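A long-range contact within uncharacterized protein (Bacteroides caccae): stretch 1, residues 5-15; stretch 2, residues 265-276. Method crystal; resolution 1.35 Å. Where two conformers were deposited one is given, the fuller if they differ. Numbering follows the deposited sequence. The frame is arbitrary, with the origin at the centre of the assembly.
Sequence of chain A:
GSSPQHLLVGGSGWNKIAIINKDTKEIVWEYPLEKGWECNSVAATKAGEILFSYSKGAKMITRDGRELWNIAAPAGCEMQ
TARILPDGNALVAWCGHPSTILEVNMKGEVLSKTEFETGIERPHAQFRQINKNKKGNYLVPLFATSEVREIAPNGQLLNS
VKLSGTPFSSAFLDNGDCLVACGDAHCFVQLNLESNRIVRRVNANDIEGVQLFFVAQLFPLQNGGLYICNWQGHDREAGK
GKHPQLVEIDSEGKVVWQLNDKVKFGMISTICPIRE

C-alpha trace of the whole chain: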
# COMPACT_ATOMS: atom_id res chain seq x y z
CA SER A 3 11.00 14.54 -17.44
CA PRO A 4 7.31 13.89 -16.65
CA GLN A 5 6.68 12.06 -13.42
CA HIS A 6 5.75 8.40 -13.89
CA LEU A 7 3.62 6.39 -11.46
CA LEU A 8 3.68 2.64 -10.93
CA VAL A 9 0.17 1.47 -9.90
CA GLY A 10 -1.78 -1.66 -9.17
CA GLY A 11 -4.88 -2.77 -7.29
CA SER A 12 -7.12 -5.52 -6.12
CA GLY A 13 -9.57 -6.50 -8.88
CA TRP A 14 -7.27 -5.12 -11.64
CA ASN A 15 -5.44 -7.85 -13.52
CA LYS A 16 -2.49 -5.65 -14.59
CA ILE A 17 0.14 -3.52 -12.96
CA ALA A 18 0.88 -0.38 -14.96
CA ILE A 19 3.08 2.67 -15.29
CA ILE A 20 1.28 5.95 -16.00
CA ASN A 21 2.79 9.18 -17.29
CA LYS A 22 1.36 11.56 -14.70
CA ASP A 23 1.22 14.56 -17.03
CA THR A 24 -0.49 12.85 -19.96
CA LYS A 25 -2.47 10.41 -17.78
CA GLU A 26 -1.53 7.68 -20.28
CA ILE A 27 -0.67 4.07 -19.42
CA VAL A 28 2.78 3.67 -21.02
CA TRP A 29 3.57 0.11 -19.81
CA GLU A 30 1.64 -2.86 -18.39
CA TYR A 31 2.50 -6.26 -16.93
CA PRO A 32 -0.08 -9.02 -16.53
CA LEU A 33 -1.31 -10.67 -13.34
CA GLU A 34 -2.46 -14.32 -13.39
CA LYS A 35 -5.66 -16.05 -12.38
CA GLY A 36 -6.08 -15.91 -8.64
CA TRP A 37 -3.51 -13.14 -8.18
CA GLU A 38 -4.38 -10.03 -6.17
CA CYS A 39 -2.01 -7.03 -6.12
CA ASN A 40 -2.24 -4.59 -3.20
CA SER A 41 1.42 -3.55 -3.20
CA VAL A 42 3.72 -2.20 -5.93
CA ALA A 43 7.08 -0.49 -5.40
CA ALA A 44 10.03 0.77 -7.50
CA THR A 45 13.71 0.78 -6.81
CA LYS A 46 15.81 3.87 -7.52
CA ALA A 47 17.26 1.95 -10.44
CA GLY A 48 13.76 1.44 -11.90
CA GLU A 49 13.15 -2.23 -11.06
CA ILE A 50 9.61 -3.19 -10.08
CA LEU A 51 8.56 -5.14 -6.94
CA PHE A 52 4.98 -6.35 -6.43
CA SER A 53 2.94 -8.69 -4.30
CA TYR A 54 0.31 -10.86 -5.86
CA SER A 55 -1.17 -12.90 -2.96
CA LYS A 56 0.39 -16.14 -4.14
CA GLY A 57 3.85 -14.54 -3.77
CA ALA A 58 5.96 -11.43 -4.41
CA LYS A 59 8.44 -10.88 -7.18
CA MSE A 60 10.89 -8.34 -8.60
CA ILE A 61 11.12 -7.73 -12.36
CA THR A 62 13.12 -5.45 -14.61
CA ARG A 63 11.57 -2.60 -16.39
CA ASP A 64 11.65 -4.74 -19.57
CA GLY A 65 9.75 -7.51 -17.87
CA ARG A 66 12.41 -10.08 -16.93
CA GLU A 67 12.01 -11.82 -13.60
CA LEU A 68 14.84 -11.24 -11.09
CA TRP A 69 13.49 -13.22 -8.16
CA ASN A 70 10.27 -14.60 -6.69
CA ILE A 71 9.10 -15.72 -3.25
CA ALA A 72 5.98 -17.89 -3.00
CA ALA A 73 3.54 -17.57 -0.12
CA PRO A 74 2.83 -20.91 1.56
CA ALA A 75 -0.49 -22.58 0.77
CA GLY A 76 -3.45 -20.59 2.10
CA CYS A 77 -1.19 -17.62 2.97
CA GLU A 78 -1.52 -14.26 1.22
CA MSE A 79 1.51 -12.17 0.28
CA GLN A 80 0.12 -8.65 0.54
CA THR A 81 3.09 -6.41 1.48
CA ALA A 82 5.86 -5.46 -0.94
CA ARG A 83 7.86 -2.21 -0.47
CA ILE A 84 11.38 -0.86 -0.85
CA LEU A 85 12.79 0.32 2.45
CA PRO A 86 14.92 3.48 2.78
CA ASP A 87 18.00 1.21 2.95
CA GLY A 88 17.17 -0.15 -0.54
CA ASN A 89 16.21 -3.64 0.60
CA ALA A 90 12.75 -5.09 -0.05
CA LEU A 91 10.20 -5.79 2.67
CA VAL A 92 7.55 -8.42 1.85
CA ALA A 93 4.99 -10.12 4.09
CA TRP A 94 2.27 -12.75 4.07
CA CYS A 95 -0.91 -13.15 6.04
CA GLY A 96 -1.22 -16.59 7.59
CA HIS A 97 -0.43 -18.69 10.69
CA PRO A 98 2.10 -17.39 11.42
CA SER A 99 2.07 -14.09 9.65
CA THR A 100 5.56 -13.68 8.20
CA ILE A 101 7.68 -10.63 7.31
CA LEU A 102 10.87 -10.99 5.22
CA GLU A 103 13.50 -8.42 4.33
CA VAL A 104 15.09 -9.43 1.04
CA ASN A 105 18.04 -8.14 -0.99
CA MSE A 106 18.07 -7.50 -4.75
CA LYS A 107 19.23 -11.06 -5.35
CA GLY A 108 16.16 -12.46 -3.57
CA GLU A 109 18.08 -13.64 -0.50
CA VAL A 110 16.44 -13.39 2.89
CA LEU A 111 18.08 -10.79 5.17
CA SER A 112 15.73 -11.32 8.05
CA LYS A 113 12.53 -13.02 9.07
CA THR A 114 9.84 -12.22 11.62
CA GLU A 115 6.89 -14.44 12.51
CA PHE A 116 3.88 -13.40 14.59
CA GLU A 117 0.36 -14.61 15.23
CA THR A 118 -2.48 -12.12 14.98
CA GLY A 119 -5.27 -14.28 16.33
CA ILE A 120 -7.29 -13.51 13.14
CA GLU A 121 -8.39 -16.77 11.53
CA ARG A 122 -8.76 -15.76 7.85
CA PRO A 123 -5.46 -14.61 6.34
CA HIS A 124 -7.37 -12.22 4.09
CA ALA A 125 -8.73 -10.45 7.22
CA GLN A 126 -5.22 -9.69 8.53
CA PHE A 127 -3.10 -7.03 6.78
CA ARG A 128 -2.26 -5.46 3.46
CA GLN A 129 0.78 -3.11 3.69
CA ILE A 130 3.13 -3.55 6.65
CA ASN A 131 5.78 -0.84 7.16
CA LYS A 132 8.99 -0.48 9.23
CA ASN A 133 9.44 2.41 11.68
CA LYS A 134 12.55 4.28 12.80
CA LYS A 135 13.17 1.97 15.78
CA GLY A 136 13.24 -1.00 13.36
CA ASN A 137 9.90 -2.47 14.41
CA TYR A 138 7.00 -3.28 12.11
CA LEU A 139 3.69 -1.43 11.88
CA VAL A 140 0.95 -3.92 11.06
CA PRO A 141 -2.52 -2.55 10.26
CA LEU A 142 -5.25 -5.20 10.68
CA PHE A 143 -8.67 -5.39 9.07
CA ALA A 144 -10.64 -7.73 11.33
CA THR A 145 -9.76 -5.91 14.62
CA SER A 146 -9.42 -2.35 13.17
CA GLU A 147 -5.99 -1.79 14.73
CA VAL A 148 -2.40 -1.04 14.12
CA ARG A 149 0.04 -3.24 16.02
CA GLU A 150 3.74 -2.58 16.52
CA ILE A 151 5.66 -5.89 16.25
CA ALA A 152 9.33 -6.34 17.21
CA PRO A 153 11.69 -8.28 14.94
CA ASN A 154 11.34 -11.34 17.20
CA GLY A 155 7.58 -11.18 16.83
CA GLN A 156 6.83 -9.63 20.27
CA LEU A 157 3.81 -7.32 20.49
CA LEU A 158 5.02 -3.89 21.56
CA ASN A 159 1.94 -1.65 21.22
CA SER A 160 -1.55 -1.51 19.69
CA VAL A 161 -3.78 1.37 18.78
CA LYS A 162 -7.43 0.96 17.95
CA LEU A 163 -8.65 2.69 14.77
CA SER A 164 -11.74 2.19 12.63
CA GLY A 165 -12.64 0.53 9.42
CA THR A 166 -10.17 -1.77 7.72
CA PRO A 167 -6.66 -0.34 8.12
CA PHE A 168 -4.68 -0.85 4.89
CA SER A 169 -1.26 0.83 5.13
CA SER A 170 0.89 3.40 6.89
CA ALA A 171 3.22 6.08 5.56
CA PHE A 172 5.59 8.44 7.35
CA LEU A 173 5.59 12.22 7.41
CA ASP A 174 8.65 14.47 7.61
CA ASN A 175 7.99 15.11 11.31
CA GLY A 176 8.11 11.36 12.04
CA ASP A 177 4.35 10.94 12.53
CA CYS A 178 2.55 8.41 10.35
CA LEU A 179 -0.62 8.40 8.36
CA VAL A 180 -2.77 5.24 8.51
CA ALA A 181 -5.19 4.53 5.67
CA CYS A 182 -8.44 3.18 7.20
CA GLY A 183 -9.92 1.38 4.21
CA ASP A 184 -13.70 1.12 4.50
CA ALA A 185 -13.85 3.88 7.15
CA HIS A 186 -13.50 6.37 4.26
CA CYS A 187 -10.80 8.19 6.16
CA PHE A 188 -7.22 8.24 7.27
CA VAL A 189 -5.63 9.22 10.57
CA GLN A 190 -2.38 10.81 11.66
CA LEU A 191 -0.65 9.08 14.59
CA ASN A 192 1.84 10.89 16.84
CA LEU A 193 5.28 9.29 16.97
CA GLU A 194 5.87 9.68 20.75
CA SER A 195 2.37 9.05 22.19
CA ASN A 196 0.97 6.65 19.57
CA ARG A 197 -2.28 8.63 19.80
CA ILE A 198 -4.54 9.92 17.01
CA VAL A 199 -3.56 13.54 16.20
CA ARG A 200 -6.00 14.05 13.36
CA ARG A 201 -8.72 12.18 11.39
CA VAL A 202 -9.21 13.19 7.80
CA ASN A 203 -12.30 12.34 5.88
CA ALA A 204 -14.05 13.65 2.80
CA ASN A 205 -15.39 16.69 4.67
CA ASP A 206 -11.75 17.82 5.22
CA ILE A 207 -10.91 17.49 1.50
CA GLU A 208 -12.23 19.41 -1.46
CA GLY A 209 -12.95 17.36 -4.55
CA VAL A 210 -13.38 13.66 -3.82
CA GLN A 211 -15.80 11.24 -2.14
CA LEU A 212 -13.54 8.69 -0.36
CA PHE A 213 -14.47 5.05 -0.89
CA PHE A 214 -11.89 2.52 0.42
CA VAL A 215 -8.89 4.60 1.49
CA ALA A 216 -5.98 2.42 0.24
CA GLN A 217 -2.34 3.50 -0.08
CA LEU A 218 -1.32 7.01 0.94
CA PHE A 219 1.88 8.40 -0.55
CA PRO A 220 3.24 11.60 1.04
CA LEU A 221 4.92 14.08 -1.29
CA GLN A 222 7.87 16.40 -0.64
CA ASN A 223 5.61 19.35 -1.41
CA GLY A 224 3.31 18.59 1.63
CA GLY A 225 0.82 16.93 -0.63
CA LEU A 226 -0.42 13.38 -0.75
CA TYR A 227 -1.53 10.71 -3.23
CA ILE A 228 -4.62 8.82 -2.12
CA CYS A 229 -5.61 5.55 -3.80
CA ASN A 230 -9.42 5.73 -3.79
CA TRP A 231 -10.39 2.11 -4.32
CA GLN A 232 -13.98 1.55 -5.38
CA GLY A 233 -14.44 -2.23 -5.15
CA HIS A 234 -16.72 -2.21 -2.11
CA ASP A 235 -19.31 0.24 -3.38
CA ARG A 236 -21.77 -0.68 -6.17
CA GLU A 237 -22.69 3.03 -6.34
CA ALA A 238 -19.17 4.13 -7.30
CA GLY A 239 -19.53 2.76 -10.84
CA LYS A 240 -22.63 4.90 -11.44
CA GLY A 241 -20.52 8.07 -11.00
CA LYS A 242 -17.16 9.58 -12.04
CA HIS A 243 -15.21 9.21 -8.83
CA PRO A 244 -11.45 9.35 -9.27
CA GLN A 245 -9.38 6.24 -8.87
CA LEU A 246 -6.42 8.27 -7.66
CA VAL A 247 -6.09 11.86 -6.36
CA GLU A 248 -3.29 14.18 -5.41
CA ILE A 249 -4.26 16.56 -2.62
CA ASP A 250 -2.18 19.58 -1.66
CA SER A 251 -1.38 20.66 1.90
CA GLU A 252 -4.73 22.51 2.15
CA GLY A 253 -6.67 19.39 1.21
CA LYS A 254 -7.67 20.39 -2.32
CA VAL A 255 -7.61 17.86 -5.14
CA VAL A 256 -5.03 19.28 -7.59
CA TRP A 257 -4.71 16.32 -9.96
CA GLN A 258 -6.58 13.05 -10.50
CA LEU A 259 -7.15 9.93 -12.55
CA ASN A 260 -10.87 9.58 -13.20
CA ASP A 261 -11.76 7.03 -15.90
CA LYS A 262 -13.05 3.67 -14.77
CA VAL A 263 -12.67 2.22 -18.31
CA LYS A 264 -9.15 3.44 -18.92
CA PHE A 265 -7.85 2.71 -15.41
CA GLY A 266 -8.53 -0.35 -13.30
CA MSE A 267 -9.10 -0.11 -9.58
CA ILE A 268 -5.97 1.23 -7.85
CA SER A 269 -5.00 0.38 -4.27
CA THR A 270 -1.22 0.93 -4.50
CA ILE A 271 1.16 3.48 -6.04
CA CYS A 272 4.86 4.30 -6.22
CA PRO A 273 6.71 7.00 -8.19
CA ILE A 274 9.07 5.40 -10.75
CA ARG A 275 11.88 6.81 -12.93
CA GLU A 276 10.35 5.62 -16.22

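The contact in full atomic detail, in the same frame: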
# COMPACT_ATOMS: atom_id res chain seq x y z
N GLN A 5 6.80 13.04 -14.46
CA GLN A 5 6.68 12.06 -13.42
C GLN A 5 5.96 10.83 -13.98
O GLN A 5 4.98 10.95 -14.73
CB GLN A 5 5.92 12.68 -12.24
CG GLN A 5 6.67 13.87 -11.56
CD GLN A 5 5.73 14.82 -10.79
OE1 GLN A 5 5.41 14.60 -9.62
NE2 GLN A 5 5.27 15.87 -11.47
N HIS A 6 6.43 9.65 -13.61
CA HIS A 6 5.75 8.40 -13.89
C HIS A 6 5.35 7.74 -12.57
O HIS A 6 6.02 7.89 -11.55
CB HIS A 6 6.63 7.47 -14.72
CG HIS A 6 6.78 7.92 -16.13
ND1 HIS A 6 7.52 9.03 -16.47
CD2 HIS A 6 6.19 7.50 -17.27
CE1 HIS A 6 7.43 9.22 -17.78
NE2 HIS A 6 6.63 8.30 -18.29
N LEU A 7 4.24 7.01 -12.63
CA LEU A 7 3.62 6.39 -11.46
C LEU A 7 3.34 4.94 -11.73
O LEU A 7 2.64 4.59 -12.67
CB LEU A 7 2.32 7.10 -11.10
CG LEU A 7 2.46 8.57 -10.79
CD1 LEU A 7 1.05 9.25 -10.79
CD2 LEU A 7 3.20 8.85 -9.50
N LEU A 8 3.93 4.09 -10.93
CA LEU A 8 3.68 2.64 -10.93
C LEU A 8 2.43 2.41 -10.07
O LEU A 8 2.37 2.89 -8.95
CB LEU A 8 4.88 1.89 -10.37
CG LEU A 8 4.80 0.38 -10.20
CD1 LEU A 8 4.68 -0.33 -11.56
CD2 LEU A 8 5.98 -0.14 -9.37
N VAL A 9 1.47 1.69 -10.60
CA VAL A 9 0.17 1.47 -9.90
C VAL A 9 -0.27 0.01 -10.04
O VAL A 9 0.07 -0.70 -11.01
CB VAL A 9 -0.96 2.39 -10.42
CG1 VAL A 9 -0.64 3.86 -10.05
CG2 VAL A 9 -1.21 2.27 -11.94
N GLY A 10 -1.13 -0.40 -9.12
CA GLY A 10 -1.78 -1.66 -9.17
C GLY A 10 -2.98 -1.64 -8.26
O GLY A 10 -3.22 -0.64 -7.54
N GLY A 11 -3.76 -2.69 -8.22
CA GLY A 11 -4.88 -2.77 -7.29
C GLY A 11 -5.62 -4.04 -7.32
O GLY A 11 -5.68 -4.74 -8.36
N SER A 12 -6.29 -4.36 -6.21
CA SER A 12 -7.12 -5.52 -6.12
C SER A 12 -8.21 -5.40 -7.17
O SER A 12 -8.84 -4.34 -7.32
CB SER A 12 -7.73 -5.57 -4.72
OG SER A 12 -8.56 -6.70 -4.60
N GLY A 13 -8.51 -6.51 -7.86
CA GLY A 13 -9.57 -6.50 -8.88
C GLY A 13 -9.12 -5.90 -10.21
O GLY A 13 -9.97 -5.72 -11.10
N TRP A 14 -7.86 -5.54 -10.36
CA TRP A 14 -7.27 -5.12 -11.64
C TRP A 14 -6.19 -6.12 -11.97
O TRP A 14 -5.26 -6.35 -11.20
CB TRP A 14 -6.61 -3.74 -11.51
CG TRP A 14 -6.20 -3.09 -12.78
CD1 TRP A 14 -6.46 -3.51 -14.06
CD2 TRP A 14 -5.41 -1.90 -12.91
NE1 TRP A 14 -5.89 -2.64 -14.97
CE2 TRP A 14 -5.27 -1.63 -14.29
CE3 TRP A 14 -4.85 -1.02 -11.99
CZ2 TRP A 14 -4.57 -0.51 -14.77
CZ3 TRP A 14 -4.12 0.07 -12.48
CH2 TRP A 14 -4.05 0.33 -13.83
N ASN A 15 -6.34 -6.78 -13.11
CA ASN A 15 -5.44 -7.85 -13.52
C ASN A 15 -4.17 -7.46 -14.24
O ASN A 15 -3.57 -8.28 -14.95
CB ASN A 15 -6.22 -8.91 -14.33
CG ASN A 15 -6.62 -8.41 -15.72
OD1 ASN A 15 -6.32 -7.28 -16.13
ND2 ASN A 15 -7.28 -9.29 -16.48
N PHE A 265 -8.64 3.12 -16.55
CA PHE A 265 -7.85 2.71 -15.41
C PHE A 265 -8.62 1.63 -14.62
O PHE A 265 -9.82 1.78 -14.37
CB PHE A 265 -7.57 3.91 -14.48
CG PHE A 265 -6.95 5.09 -15.18
CD1 PHE A 265 -5.69 4.99 -15.76
CD2 PHE A 265 -7.65 6.26 -15.33
CE1 PHE A 265 -5.15 6.06 -16.47
CE2 PHE A 265 -7.10 7.35 -16.00
CZ PHE A 265 -5.86 7.24 -16.56
N GLY A 266 -7.96 0.57 -14.27
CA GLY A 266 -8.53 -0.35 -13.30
C GLY A 266 -8.55 0.25 -11.90
O GLY A 266 -8.11 1.39 -11.66
N MSE A 267 -9.02 -0.53 -10.96
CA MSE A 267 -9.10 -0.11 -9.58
C MSE A 267 -7.70 -0.11 -8.97
O MSE A 267 -6.94 -1.07 -9.10
CB MSE A 267 -10.02 -1.01 -8.82
CG MSE A 267 -11.44 -1.03 -9.38
SE MSE A 267 -12.74 -1.82 -8.21
CE MSE A 267 -12.13 -3.56 -8.44
N ILE A 268 -7.30 1.01 -8.40
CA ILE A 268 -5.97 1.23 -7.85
C ILE A 268 -6.03 1.22 -6.34
O ILE A 268 -6.79 1.95 -5.70
CB ILE A 268 -5.42 2.57 -8.36
CG1 ILE A 268 -5.20 2.52 -9.88
CG2 ILE A 268 -4.09 2.91 -7.64
CD1 ILE A 268 -4.89 3.90 -10.51
N SER A 269 -5.17 0.38 -5.72
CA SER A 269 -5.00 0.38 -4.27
C SER A 269 -3.57 0.67 -3.85
O SER A 269 -3.32 0.85 -2.66
CB SER A 269 -5.48 -0.91 -3.60
OG SER A 269 -4.75 -2.02 -4.09
N THR A 270 -2.63 0.75 -4.80
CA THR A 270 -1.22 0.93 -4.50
C THR A 270 -0.56 1.77 -5.58
O THR A 270 -0.90 1.67 -6.77
CB THR A 270 -0.53 -0.44 -4.28
OG1 THR A 270 0.88 -0.30 -4.05
CG2 THR A 270 -0.73 -1.41 -5.45
N ILE A 271 0.44 2.54 -5.16
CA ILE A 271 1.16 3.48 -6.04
C ILE A 271 2.58 3.64 -5.59
O ILE A 271 2.84 3.66 -4.39
CB ILE A 271 0.45 4.84 -6.07
CG1 ILE A 271 1.09 5.82 -7.02
CG2 ILE A 271 0.37 5.47 -4.67
CD1 ILE A 271 0.18 7.00 -7.39
N CYS A 272 3.50 3.87 -6.53
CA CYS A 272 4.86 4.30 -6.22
C CYS A 272 5.36 5.17 -7.37
O CYS A 272 5.28 4.74 -8.51
CB CYS A 272 5.81 3.04 -6.12
SG CYS A 272 7.36 3.48 -5.30
N PRO A 273 5.97 6.33 -7.09
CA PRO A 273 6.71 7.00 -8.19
C PRO A 273 7.79 6.11 -8.78
O PRO A 273 8.41 5.31 -8.05
CB PRO A 273 7.35 8.22 -7.47
CG PRO A 273 6.38 8.49 -6.32
CD PRO A 273 6.04 7.09 -5.84
N ILE A 274 8.02 6.19 -10.09
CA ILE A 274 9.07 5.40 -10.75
C ILE A 274 9.78 6.26 -11.77
O ILE A 274 9.17 7.14 -12.37
CB ILE A 274 8.45 4.12 -11.37
CG1 ILE A 274 9.57 3.17 -11.86
CG2 ILE A 274 7.48 4.41 -12.52
CD1 ILE A 274 9.09 1.77 -12.17
N ARG A 275 11.07 6.02 -11.96
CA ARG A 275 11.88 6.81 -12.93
C ARG A 275 11.40 6.80 -14.38
O ARG A 275 11.58 7.78 -15.11
CB ARG A 275 13.34 6.37 -12.91
CG ARG A 275 13.56 4.91 -13.34
CD ARG A 275 15.03 4.55 -13.61
NE ARG A 275 15.97 5.30 -12.79
CZ ARG A 275 16.70 6.33 -13.21
NH1 ARG A 275 16.62 6.77 -14.47
NH2 ARG A 275 17.52 6.95 -12.36
N GLU A 276 10.83 5.69 -14.83
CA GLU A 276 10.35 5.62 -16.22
C GLU A 276 9.63 4.31 -16.46
O GLU A 276 9.79 3.32 -15.70
CB GLU A 276 11.49 5.79 -17.26
CG GLU A 276 12.58 4.73 -17.18
OXT GLU A 276 8.89 4.21 -17.45
O HOH W 1 9.02 9.83 -12.23
O HOH W 2 -10.12 -3.06 -12.08

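Two antiparallel strands from the two ends of the chain pair here, joined mainly by backbone hydrogen bonds. At His6, O accepts a bond from Ile274 N (3.0 Å), while a water bridges the other two backbone atoms, donating to Ile274 O (2.7 Å) and accepting from His6 N (2.9 Å). Leu7 lies opposite Pro273 without hydrogen bonds to it; its CD2 packs 4.1 Å from Ile271 CD1 and 4.2 Å from Pro273 CA. Leu8 and Cys272 form a complete pair, Leu8 N to Cys272 O and Cys272 N to Leu8 O, each 2.8 Å, and Leu8 CB rests 4.2 Å from Ile274 CG2. Val9, on the same sheet face as Leu7, meets two isoleucines: Val9 CG1 lies 4.0 Å from Ile271 CG1, and Val9 CB lies 4.2 Å from Ile268 CD1. Gly10 N bonds to Thr270 O (3.1 Å), and Gly10 O accepts from both Thr270 N (3.1 Å) and Ser269 N (2.9 Å). Gly11 CA approaches Met267 O to 3.2 Å; a CB on Gly11 would clash with that oxygen. A type II turn, Gly11 to Trp14, follows, closed by Trp14 N to Gly11 O (3.1 Å). From the turn, a second water reaches stretch 2, donating to Gly13 O (2.8 Å) and accepting from Met267 N (3.0 Å). Trp14 then lays its indole face against Gly266, whose CA sits 3.5 Å from the five-membered ring centroid; a CB on Gly266 would strike Trp14 CG.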